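Local coordinates for uncharacterized protein (Bacteroides eggerthii, PDB 4L3R) that is of unknown function, belonging to the DUF4847 family, and forms a two-fold symmetric pair in the crystal that may or may not be its biological state, at the interface of chains A and B. Coordinates in Å, arbitrary orientation; residue numbers count along the deposited sequence, not the author numbering. Chains: chain A/B, Uncharacterized protein.

The interface of chains A and B. Residues chain A 6-7, 86-88; chain B 61, 65-66.
At the carboxylate of B:Asp61, the flat group of this contact, the CG2 methyl of A:Val6 comes obliquely from one face, beside OD2 and 3.8 Å from it, while the backbone N of A:Gly88, just past strand 82-87, meets the oxygen edge. In this DUF4847 protein B:Asp61 closes strand 54-61 and B:Val66 opens strand 66-73, an example of a hairpin tip inserting between a strand end and a short 3-10 helix, in what may be a crystal dimer. A:Gly88 N donates to OD2 over 3.2 Å, nearly along the C-O axis and at 163° at the hydrogen. The carbonyl O of A:Ile86 lies 2.9 Å from OD1, displaced to the same side of the plane as A:Val6. If the acid is ionised, OD1 and this carbonyl O can both only accept and would be expected to repel; a protonated acid could donate here instead, and the closeness may favour that form. CG of B:Asp61 is anti to its N (chi1 -174°), carrying the carboxylate out towards both backbone groups. Replacing B:Asp61 by alanine removes the carboxylate, which would probably leave the A:Gly88 N-H without its acceptor and loosen the fit beside A:Val6 CG2. Towards the backbone end of B:Asp61, the bent selenomethionine A:Met7 sets CE 3.8 Å from CB, and its selenium lies 3.9 Å from CG1 of B:Val66, the two side chains sliding past each other in opposite directions. The other methyl of B:Val66, CG2, packs alongside CG2 of A:Ile86 at 3.7 Å.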
loop_
_atom_site.group_PDB
_atom_site.type_symbol
_atom_site.label_atom_id
_atom_site.label_comp_id
_atom_site.label_asym_id
_atom_site.label_seq_id
_atom_site.Cartn_x
_atom_site.Cartn_y
_atom_site.Cartn_z
ATOM N N VAL A 6 9.785 6.252 3.022
ATOM C CA VAL A 6 8.356 6.391 3.329
ATOM C C VAL A 6 7.667 5.033 3.418
ATOM O O VAL A 6 6.938 4.805 4.375
ATOM C CB VAL A 6 7.629 7.302 2.296
ATOM C CG1 VAL A 6 6.104 7.233 2.441
ATOM C CG2 VAL A 6 8.094 8.742 2.432
HETATM N N MSE A 7 7.904 4.141 2.439
HETATM C CA MSE A 7 7.204 2.854 2.435
HETATM C C MSE A 7 7.657 1.931 3.581
HETATM O O MSE A 7 6.919 0.997 3.896
HETATM C CB MSE A 7 7.296 2.151 1.060
HETATM C CG MSE A 7 5.942 2.118 0.315
HETATM SE SE MSE A 7 4.887 3.802 0.345
HETATM C CE MSE A 7 6.156 4.895 -0.453
ATOM N N ILE A 86 1.948 12.670 2.392
ATOM C CA ILE A 86 3.259 12.435 2.984
ATOM C C ILE A 86 4.300 12.636 1.899
ATOM O O ILE A 86 4.066 12.273 0.748
ATOM C CB ILE A 86 3.326 11.042 3.668
ATOM C CG1 ILE A 86 4.641 10.872 4.449
ATOM C CG2 ILE A 86 3.128 9.912 2.657
ATOM C CD1 ILE A 86 4.625 9.751 5.422
ATOM N N ASP A 87 5.403 13.294 2.243
ATOM C CA ASP A 87 6.463 13.593 1.289
ATOM C C ASP A 87 7.793 13.156 1.883
ATOM O O ASP A 87 8.262 13.753 2.846
ATOM C CB ASP A 87 6.456 15.089 0.955
ATOM C CG ASP A 87 7.144 15.429 -0.348
ATOM O OD1 ASP A 87 8.263 14.922 -0.579
ATOM O OD2 ASP A 87 6.597 16.257 -1.107
ATOM N N GLY A 88 8.363 12.093 1.327
ATOM C CA GLY A 88 9.637 11.545 1.770
ATOM C C GLY A 88 10.828 12.460 1.585
ATOM O O GLY A 88 11.797 12.345 2.338
ATOM N N ASP B 61 5.082 6.579 -3.138
ATOM C CA ASP B 61 4.858 7.990 -2.837
ATOM C C ASP B 61 4.979 8.809 -4.138
ATOM O O ASP B 61 6.070 9.242 -4.511
ATOM C CB ASP B 61 5.841 8.476 -1.750
ATOM C CG ASP B 61 5.607 9.886 -1.260
ATOM O OD1 ASP B 61 4.504 10.419 -1.488
ATOM O OD2 ASP B 61 6.518 10.446 -0.625
ATOM N N GLU B 65 1.830 11.948 -2.106
ATOM C CA GLU B 65 0.756 11.102 -1.587
ATOM C C GLU B 65 1.024 9.668 -2.014
ATOM O O GLU B 65 1.604 9.458 -3.071
ATOM C CB GLU B 65 -0.630 11.601 -2.049
ATOM C CG GLU B 65 -0.999 11.261 -3.484
ATOM C CD GLU B 65 -2.200 11.994 -4.049
ATOM O OE1 GLU B 65 -2.404 13.181 -3.700
ATOM O OE2 GLU B 65 -2.908 11.393 -4.889
ATOM N N VAL B 66 0.637 8.692 -1.188
ATOM C CA VAL B 66 0.887 7.279 -1.463
ATOM C C VAL B 66 -0.269 6.703 -2.291
ATOM O O VAL B 66 -1.429 6.819 -1.897
ATOM C CB VAL B 66 1.136 6.496 -0.149
ATOM C CG1 VAL B 66 1.237 4.988 -0.397
ATOM C CG2 VAL B 66 2.393 7.010 0.544
#